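Local coordinates for putative PAS/PAC sensor protein (Nakamurella multipartita DSM 44233, PDB 6HMJ), which senses blue light with a bound flavin mononucleotide and probably binds RNA to regulate translation, at residues A242-V251 with Y263-L271; F150-L160 with E355-L363. One frame throughout, in Å; residues are numbered along the deposited sequence.

Both contacts tie together parts of a long, multidomain chain. Along the sequence the order is 150-160, 242-251, 263-271 and 355-363, so both segments of interaction 1 fall between those of interaction 2. Interaction 1 is local. It lies in the flavin-binding PAS domain, on the edge hairpin 250-253/261-264 and its flanking helices. Interaction 2 is long-range and joins the ANTAR region to helix 351-372, which follows strand 340-346. That strand pairs with strand 250-253 of interaction 1. Their centres are about 33 Å apart, their nearest atoms about 14 Å. Both touch the second subunit, consistent with sensor and output parts being coupled within a dimer.

Interaction 1: residues A242-V251 with Y263-L271; sequences AHDASVAITV and YANPAFERL
Asn265 grips both sides of the loop that leads from helix 234-244 into strand 250-253. Its ND2 donates in its own amide plane to Ala242 O (3.1 Å) and Val247 O (3.0 Å). Its OD1 accepts from Ile249 N (2.9 Å) and, on the opposite face of that plane, from Phe268 N. Asn265 is the N-cap of helix 266-272, and the bond from Phe268 N is its capping bond. CG lies between the backbone N and the carbonyl carbon (chi1 68°), which turns the amide back over its own helix start and into the loop. An alanine here would remove the amide and is likely to leave the carbonyls of Ala242 and Val247 and the N-H groups of Ile249 and Phe268 without these partners.

Packing is close beside the cap. Ala267 CB lies against the Val247 carbonyl, and Ala248 CB lies 3.8 Å from Phe268 CB. Thr250 CG2 rests over one face of the Phe268 ring. The outer side is looser. His243 is partly exposed, with Pro266 CG over one face of its ring, and exposed Arg270 brings NH1 only within 4.2 Å of Ser246 O. Water 1 bridges His243 O, Ala245 O and Ala267 N.

Thr250 OG1 bonds to Gln347 of the flavin pocket, and Val247 meets Val247 of the second subunit. Strand 261-264 is outermost in this chain's sheet, strand 250-253 lies between it and strand 340-346, and helices 234-244 and 266-272 flank the hairpin.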
loop_
_atom_site.group_PDB
_atom_site.type_symbol
_atom_site.label_atom_id
_atom_site.label_comp_id
_atom_site.label_asym_id
_atom_site.label_seq_id
_atom_site.Cartn_x
_atom_site.Cartn_y
_atom_site.Cartn_z
ATOM N N ALA A 242 32.615 19.535 21.112
ATOM C CA ALA A 242 32.153 18.202 21.475
ATOM C C ALA A 242 30.865 18.252 22.285
ATOM O O ALA A 242 30.047 17.328 22.210
ATOM C CB ALA A 242 33.241 17.469 22.258
ATOM N N HIS A 243 30.652 19.326 23.045
ATOM C CA HIS A 243 29.456 19.413 23.874
ATOM C C HIS A 243 28.199 19.597 23.032
ATOM O O HIS A 243 27.165 18.979 23.311
ATOM C CB HIS A 243 29.605 20.558 24.874
ATOM C CG HIS A 243 28.559 20.568 25.942
ATOM N ND1 HIS A 243 28.581 19.696 27.010
ATOM C CD2 HIS A 243 27.468 21.351 26.117
ATOM C CE1 HIS A 243 27.543 19.936 27.791
ATOM N NE2 HIS A 243 26.851 20.935 27.273
ATOM N N ASP A 244 28.263 20.438 22.001
ATOM C CA ASP A 244 27.089 20.782 21.209
ATOM C C ASP A 244 26.919 19.921 19.962
ATOM O O ASP A 244 25.877 20.017 19.304
ATOM C CB ASP A 244 27.154 22.258 20.806
ATOM C CG ASP A 244 27.036 23.189 21.996
ATOM O OD1 ASP A 244 26.807 22.690 23.117
ATOM O OD2 ASP A 244 27.173 24.417 21.813
ATOM N N ALA A 245 27.900 19.090 19.617
ATOM C CA ALA A 245 27.780 18.247 18.436
ATOM C C ALA A 245 26.558 17.347 18.556
ATOM O O ALA A 245 26.249 16.833 19.636
ATOM C CB ALA A 245 29.041 17.404 18.249
ATOM N N SER A 246 25.860 17.153 17.432
ATOM C CA SER A 246 24.611 16.402 17.422
ATOM C C SER A 246 24.802 14.892 17.493
ATOM O O SER A 246 23.815 14.178 17.699
ATOM C CB SER A 246 23.807 16.735 16.165
ATOM O OG SER A 246 24.578 16.531 14.994
ATOM N N VAL A 247 26.023 14.389 17.340
ATOM C CA VAL A 247 26.277 12.957 17.404
ATOM C C VAL A 247 27.019 12.652 18.700
ATOM O O VAL A 247 27.682 13.511 19.291
ATOM C CB VAL A 247 27.067 12.441 16.180
ATOM C CG1 VAL A 247 26.264 12.645 14.911
ATOM C CG2 VAL A 247 28.423 13.126 16.072
ATOM N N ALA A 248 26.911 11.400 19.135
ATOM C CA ALA A 248 27.428 11.019 20.441
ATOM C C ALA A 248 28.948 10.963 20.423
ATOM O O ALA A 248 29.559 10.479 19.466
ATOM C CB ALA A 248 26.864 9.662 20.864
ATOM N N ILE A 249 29.556 11.469 21.494
ATOM C CA ILE A 249 31.000 11.425 21.682
ATOM C C ILE A 249 31.276 10.916 23.091
ATOM O O ILE A 249 30.674 11.395 24.059
ATOM C CB ILE A 249 31.643 12.810 21.467
ATOM C CG1 ILE A 249 31.288 13.343 20.075
ATOM C CG2 ILE A 249 33.163 12.731 21.659
ATOM C CD1 ILE A 249 31.802 14.737 19.796
ATOM N N THR A 250 32.172 9.939 23.200
ATOM C CA THR A 250 32.565 9.389 24.488
ATOM C C THR A 250 34.072 9.175 24.501
ATOM O O THR A 250 34.692 8.935 23.460
ATOM C CB THR A 250 31.844 8.067 24.785
ATOM O OG1 THR A 250 32.062 7.148 23.707
ATOM C CG2 THR A 250 30.352 8.300 24.957
ATOM N N VAL A 251 34.655 9.271 25.691
ATOM C CA VAL A 251 36.079 9.030 25.890
ATOM C C VAL A 251 36.247 8.045 27.038
ATOM O O VAL A 251 35.603 8.188 28.085
ATOM C CB VAL A 251 36.855 10.329 26.178
ATOM C CG1 VAL A 251 38.348 10.040 26.286
ATOM C CG2 VAL A 251 36.581 11.370 25.098
ATOM N N TYR A 263 34.361 10.748 29.678
ATOM C CA TYR A 263 33.605 11.828 29.064
ATOM C C TYR A 263 32.447 11.258 28.255
ATOM O O TYR A 263 32.560 10.191 27.644
ATOM C CB TYR A 263 34.468 12.705 28.150
ATOM C CG TYR A 263 33.653 13.770 27.454
ATOM C CD1 TYR A 263 33.263 14.921 28.124
ATOM C CD2 TYR A 263 33.249 13.611 26.136
ATOM C CE1 TYR A 263 32.504 15.889 27.497
ATOM C CE2 TYR A 263 32.492 14.575 25.499
ATOM C CZ TYR A 263 32.121 15.710 26.182
ATOM O OH TYR A 263 31.366 16.670 25.545
ATOM N N ALA A 264 31.337 11.995 28.247
ATOM C CA ALA A 264 30.175 11.647 27.432
ATOM C C ALA A 264 29.348 12.906 27.228
ATOM O O ALA A 264 28.954 13.552 28.206
ATOM C CB ALA A 264 29.343 10.550 28.097
ATOM N N ASN A 265 29.088 13.260 25.977
ATOM C CA ASN A 265 28.396 14.502 25.649
ATOM C C ASN A 265 26.891 14.289 25.652
ATOM O O ASN A 265 26.400 13.157 25.654
ATOM C CB ASN A 265 28.883 15.017 24.297
ATOM C CG ASN A 265 28.456 14.130 23.138
ATOM O OD1 ASN A 265 27.924 13.040 23.336
ATOM N ND2 ASN A 265 28.704 14.593 21.918
ATOM N N PRO A 266 26.115 15.376 25.649
ATOM C CA PRO A 266 24.650 15.226 25.720
ATOM C C PRO A 266 24.058 14.408 24.582
ATOM O O PRO A 266 23.039 13.735 24.788
ATOM C CB PRO A 266 24.147 16.677 25.690
ATOM C CG PRO A 266 25.291 17.484 26.203
ATOM C CD PRO A 266 26.527 16.789 25.710
ATOM N N ALA A 267 24.649 14.450 23.385
ATOM C CA ALA A 267 24.145 13.624 22.294
ATOM C C ALA A 267 24.178 12.152 22.676
ATOM O O ALA A 267 23.289 11.379 22.297
ATOM C CB ALA A 267 24.961 13.866 21.025
ATOM N N PHE A 268 25.199 11.745 23.431
ATOM C CA PHE A 268 25.228 10.392 23.970
ATOM C C PHE A 268 24.098 10.187 24.970
ATOM O O PHE A 268 23.474 9.120 25.003
ATOM C CB PHE A 268 26.585 10.122 24.619
ATOM C CG PHE A 268 26.713 8.754 25.218
ATOM C CD1 PHE A 268 26.395 8.535 26.548
ATOM C CD2 PHE A 268 27.161 7.689 24.456
ATOM C CE1 PHE A 268 26.514 7.279 27.106
ATOM C CE2 PHE A 268 27.284 6.431 25.007
ATOM C CZ PHE A 268 26.959 6.227 26.337
ATOM N N GLU A 269 23.809 11.206 25.785
ATOM C CA GLU A 269 22.729 11.084 26.757
ATOM C C GLU A 269 21.384 10.903 26.065
ATOM O O GLU A 269 20.575 10.064 26.477
ATOM C CB GLU A 269 22.707 12.311 27.670
ATOM C CG GLU A 269 24.020 12.545 28.422
ATOM C CD GLU A 269 23.942 13.691 29.419
ATOM O OE1 GLU A 269 22.818 14.123 29.754
ATOM O OE2 GLU A 269 25.009 14.151 29.878
ATOM N N ARG A 270 21.128 11.674 25.003
ATOM C CA ARG A 270 19.891 11.496 24.249
ATOM C C ARG A 270 19.839 10.123 23.593
ATOM O O ARG A 270 18.795 9.462 23.597
ATOM C CB ARG A 270 19.735 12.598 23.199
ATOM C CG ARG A 270 19.366 13.958 23.772
ATOM C CD ARG A 270 19.187 15.007 22.679
ATOM N NE ARG A 270 20.181 16.076 22.760
ATOM C CZ ARG A 270 21.221 16.219 21.938
ATOM N NH1 ARG A 270 21.434 15.361 20.948
ATOM N NH2 ARG A 270 22.059 17.233 22.112
ATOM N N LEU A 271 20.958 9.679 23.014
ATOM C CA LEU A 271 20.965 8.417 22.281
ATOM C C LEU A 271 20.662 7.241 23.199
ATOM O O LEU A 271 19.868 6.360 22.851
ATOM C CB LEU A 271 22.324 8.222 21.610
ATOM C CG LEU A 271 22.616 6.869 20.961
ATOM C CD1 LEU A 271 21.729 6.665 19.747
ATOM C CD2 LEU A 271 24.089 6.759 20.587
HETATM O O HOH W 1 26.294 16.565 22.201
#

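Interaction 2: residues F150-L160 with E355-L363; sequences FDVDADQAFAL and ERDQQLEQL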
loop_
_atom_site.group_PDB
_atom_site.type_symbol
_atom_site.label_atom_id
_atom_site.label_comp_id
_atom_site.label_asym_id
_atom_site.label_seq_id
_atom_site.Cartn_x
_atom_site.Cartn_y
_atom_site.Cartn_z
ATOM N N PHE A 150 11.850 0.631 2.145
ATOM C CA PHE A 150 13.219 0.135 2.130
ATOM C C PHE A 150 14.021 0.640 0.937
ATOM O O PHE A 150 15.167 0.219 0.756
ATOM C CB PHE A 150 13.235 -1.401 2.124
ATOM C CG PHE A 150 12.574 -2.027 3.321
ATOM C CD1 PHE A 150 13.211 -2.041 4.549
ATOM C CD2 PHE A 150 11.330 -2.625 3.212
ATOM C CE1 PHE A 150 12.613 -2.623 5.648
ATOM C CE2 PHE A 150 10.728 -3.212 4.313
ATOM C CZ PHE A 150 11.370 -3.211 5.528
ATOM N N ASP A 151 13.449 1.522 0.123
ATOM C CA ASP A 151 14.117 2.065 -1.059
ATOM C C ASP A 151 14.703 0.947 -1.922
ATOM O O ASP A 151 15.915 0.844 -2.128
ATOM C CB ASP A 151 15.196 3.072 -0.656
ATOM C CG ASP A 151 15.801 3.792 -1.851
ATOM O OD1 ASP A 151 15.034 4.362 -2.653
ATOM O OD2 ASP A 151 17.045 3.793 -1.984
ATOM N N VAL A 152 13.807 0.103 -2.438
ATOM C CA VAL A 152 14.159 -0.957 -3.372
ATOM C C VAL A 152 13.215 -0.859 -4.562
ATOM O O VAL A 152 12.142 -0.256 -4.483
ATOM C CB VAL A 152 14.085 -2.361 -2.733
ATOM C CG1 VAL A 152 15.053 -2.462 -1.567
ATOM C CG2 VAL A 152 12.664 -2.672 -2.277
ATOM N N ASP A 153 13.619 -1.472 -5.673
ATOM C CA ASP A 153 12.814 -1.417 -6.886
ATOM C C ASP A 153 11.621 -2.365 -6.773
ATOM O O ASP A 153 11.437 -3.068 -5.774
ATOM C CB ASP A 153 13.678 -1.721 -8.111
ATOM C CG ASP A 153 14.177 -3.152 -8.150
ATOM O OD1 ASP A 153 13.511 -4.051 -7.597
ATOM O OD2 ASP A 153 15.249 -3.378 -8.750
ATOM N N ALA A 154 10.796 -2.397 -7.822
ATOM C CA ALA A 154 9.537 -3.131 -7.750
ATOM C C ALA A 154 9.763 -4.637 -7.723
ATOM O O ALA A 154 9.076 -5.355 -6.988
ATOM C CB ALA A 154 8.642 -2.748 -8.926
ATOM N N ASP A 155 10.705 -5.139 -8.524
ATOM C CA ASP A 155 10.994 -6.570 -8.508
ATOM C C ASP A 155 11.502 -7.009 -7.140
ATOM O O ASP A 155 11.042 -8.014 -6.587
ATOM C CB ASP A 155 12.008 -6.913 -9.598
ATOM C CG ASP A 155 11.422 -6.800 -10.992
ATOM O OD1 ASP A 155 10.336 -7.373 -11.234
ATOM O OD2 ASP A 155 12.041 -6.128 -11.843
ATOM N N GLN A 156 12.453 -6.260 -6.572
ATOM C CA GLN A 156 12.946 -6.569 -5.234
ATOM C C GLN A 156 11.818 -6.503 -4.211
ATOM O O GLN A 156 11.675 -7.396 -3.366
ATOM C CB GLN A 156 14.072 -5.605 -4.858
ATOM C CG GLN A 156 15.299 -5.716 -5.745
ATOM C CD GLN A 156 16.329 -4.642 -5.459
ATOM O OE1 GLN A 156 15.987 -3.483 -5.220
ATOM N NE2 GLN A 156 17.600 -5.022 -5.488
ATOM N N ALA A 157 11.011 -5.441 -4.265
ATOM C CA ALA A 157 9.887 -5.315 -3.344
ATOM C C ALA A 157 8.944 -6.502 -3.479
ATOM O O ALA A 157 8.502 -7.080 -2.479
ATOM C CB ALA A 157 9.142 -4.008 -3.605
ATOM N N PHE A 158 8.617 -6.873 -4.718
ATOM C CA PHE A 158 7.742 -8.016 -4.945
ATOM C C PHE A 158 8.400 -9.311 -4.495
ATOM O O PHE A 158 7.735 -10.191 -3.934
ATOM C CB PHE A 158 7.360 -8.089 -6.423
ATOM C CG PHE A 158 6.297 -9.102 -6.722
ATOM C CD1 PHE A 158 4.969 -8.834 -6.441
ATOM C CD2 PHE A 158 6.626 -10.321 -7.287
ATOM C CE1 PHE A 158 3.991 -9.762 -6.714
ATOM C CE2 PHE A 158 5.651 -11.254 -7.564
ATOM C CZ PHE A 158 4.331 -10.975 -7.277
ATOM N N ALA A 159 9.706 -9.454 -4.733
ATOM C CA ALA A 159 10.409 -10.650 -4.282
ATOM C C ALA A 159 10.363 -10.775 -2.765
ATOM O O ALA A 159 10.164 -11.873 -2.233
ATOM C CB ALA A 159 11.855 -10.626 -4.777
ATOM N N LEU A 160 10.529 -9.657 -2.049
ATOM C CA LEU A 160 10.459 -9.691 -0.593
ATOM C C LEU A 160 9.061 -10.066 -0.120
ATOM O O LEU A 160 8.909 -10.795 0.867
ATOM C CB LEU A 160 10.865 -8.339 -0.005
ATOM C CG LEU A 160 12.356 -8.006 0.007
ATOM C CD1 LEU A 160 12.573 -6.593 0.516
ATOM C CD2 LEU A 160 13.131 -9.002 0.851
ATOM N N GLU A 355 18.181 -2.105 8.992
ATOM C CA GLU A 355 16.932 -2.774 8.644
ATOM C C GLU A 355 16.812 -2.955 7.136
ATOM O O GLU A 355 16.364 -4.007 6.663
ATOM C CB GLU A 355 15.746 -1.981 9.190
ATOM C CG GLU A 355 14.522 -2.832 9.479
ATOM C CD GLU A 355 14.723 -3.751 10.662
ATOM O OE1 GLU A 355 15.000 -3.243 11.767
ATOM O OE2 GLU A 355 14.611 -4.981 10.479
ATOM N N ARG A 356 17.204 -1.939 6.363
ATOM C CA ARG A 356 17.211 -2.073 4.911
ATOM C C ARG A 356 18.253 -3.089 4.462
ATOM O O ARG A 356 17.960 -3.978 3.654
ATOM C CB ARG A 356 17.475 -0.718 4.257
ATOM C CG ARG A 356 17.547 -0.771 2.732
ATOM C CD ARG A 356 17.817 0.602 2.144
ATOM N NE ARG A 356 17.763 0.602 0.684
ATOM C CZ ARG A 356 18.823 0.494 -0.114
ATOM N NH1 ARG A 356 20.044 0.373 0.392
ATOM N NH2 ARG A 356 18.661 0.509 -1.430
ATOM N N ASP A 357 19.480 -2.971 4.973
ATOM C CA ASP A 357 20.531 -3.911 4.599
ATOM C C ASP A 357 20.095 -5.355 4.815
ATOM O O ASP A 357 20.480 -6.241 4.044
ATOM C CB ASP A 357 21.804 -3.624 5.399
ATOM C CG ASP A 357 22.382 -2.247 5.111
ATOM O OD1 ASP A 357 22.141 -1.714 4.008
ATOM O OD2 ASP A 357 23.083 -1.701 5.988
ATOM N N GLN A 358 19.295 -5.614 5.855
ATOM C CA GLN A 358 18.893 -6.983 6.151
ATOM C C GLN A 358 17.896 -7.504 5.124
ATOM O O GLN A 358 17.986 -8.660 4.697
ATOM C CB GLN A 358 18.319 -7.065 7.567
ATOM C CG GLN A 358 19.387 -7.078 8.649
ATOM C CD GLN A 358 18.815 -7.206 10.048
ATOM O OE1 GLN A 358 17.709 -6.745 10.325
ATOM N NE2 GLN A 358 19.565 -7.849 10.935
ATOM N N GLN A 359 16.941 -6.667 4.705
ATOM C CA GLN A 359 16.051 -7.066 3.619
ATOM C C GLN A 359 16.851 -7.318 2.347
ATOM O O GLN A 359 16.656 -8.330 1.665
ATOM C CB GLN A 359 14.981 -6.000 3.382
ATOM C CG GLN A 359 14.115 -5.685 4.594
ATOM C CD GLN A 359 13.201 -6.834 4.982
ATOM O OE1 GLN A 359 12.834 -7.662 4.147
ATOM N NE2 GLN A 359 12.818 -6.882 6.254
ATOM N N LEU A 360 17.768 -6.405 2.018
ATOM C CA LEU A 360 18.640 -6.608 0.867
ATOM C C LEU A 360 19.448 -7.887 1.021
ATOM O O LEU A 360 19.726 -8.574 0.031
ATOM C CB LEU A 360 19.567 -5.405 0.690
ATOM C CG LEU A 360 18.925 -4.093 0.225
ATOM C CD1 LEU A 360 19.969 -2.987 0.138
ATOM C CD2 LEU A 360 18.228 -4.259 -1.110
ATOM N N GLU A 361 19.839 -8.219 2.253
ATOM C CA GLU A 361 20.600 -9.440 2.496
ATOM C C GLU A 361 19.769 -10.680 2.195
ATOM O O GLU A 361 20.299 -11.683 1.700
ATOM C CB GLU A 361 21.082 -9.455 3.948
ATOM C CG GLU A 361 22.175 -10.467 4.287
ATOM C CD GLU A 361 23.253 -10.582 3.234
ATOM O OE1 GLU A 361 23.572 -9.566 2.582
ATOM O OE2 GLU A 361 23.781 -11.701 3.056
ATOM N N GLN A 362 18.465 -10.631 2.471
ATOM C CA GLN A 362 17.612 -11.776 2.183
ATOM C C GLN A 362 17.483 -12.007 0.681
ATOM O O GLN A 362 17.481 -13.155 0.224
ATOM C CB GLN A 362 16.239 -11.576 2.824
ATOM C CG GLN A 362 16.025 -12.419 4.076
ATOM C CD GLN A 362 15.126 -11.744 5.093
ATOM O OE1 GLN A 362 13.970 -12.129 5.271
ATOM N NE2 GLN A 362 15.657 -10.734 5.774
ATOM N N LEU A 363 17.375 -10.931 -0.102
ATOM C CA LEU A 363 17.303 -11.084 -1.551
ATOM C C LEU A 363 18.624 -11.588 -2.122
ATOM O O LEU A 363 18.635 -12.442 -3.016
ATOM C CB LEU A 363 16.914 -9.755 -2.196
ATOM C CG LEU A 363 15.556 -9.178 -1.790
ATOM C CD1 LEU A 363 15.365 -7.804 -2.405
ATOM C CD2 LEU A 363 14.422 -10.106 -2.183
#
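Arg356 reaches from helix 351-372 to two backbone carbonyls at the end of helix 114-149. Its NE donates to Phe150 O at 2.6 Å, and its NH2 donates to Asp151 O at 2.9 Å. The NE bond is bent, the NH2 bond nearly straight (166°), and both oxygens lie at the guanidinium edge, near its plane. The side chain can span this distance because CG stands opposite the backbone N (chi1 178°) and the chain stays extended to NE. Asp151 OD2 adds a long salt bridge to NH2, with the oxygen well out of the guanidinium plane, so the attraction is of charges alone. The other carboxylate oxygen, OD1, forms a salt bridge to Arg195 of the second subunit. Asp151 itself has positive phi and ends the helix in a Schellman motif.

Next comes the Phe150 ring. Gln359 CG lies over one of its faces, 3.7 Å from the centroid. The Gln359 chain bends at chi2 (-68°), with its OE1 beside the Leu160 methyls and bonded to His164.

Farther out the contact is apolar. Leu363 CD2 meets Leu160 CD2 at 3.5 Å and Ala159 CB at 3.7 Å, while its other methyl, CD1, packs on Gln156 CB. Leu360 CD2 touches Val152 CG1, the two side chains sliding past each other in opposite directions. The axes of helices 154-160 and 355-363 cross at 82°, so the leucine packing is confined to a short patch.

The positive Arg356 meets a helix C-terminus, whose carbonyl oxygens and dipole would probably attract it. These directional hydrogen bonds and the apolar patch together join the ANTAR region to helix 351-372.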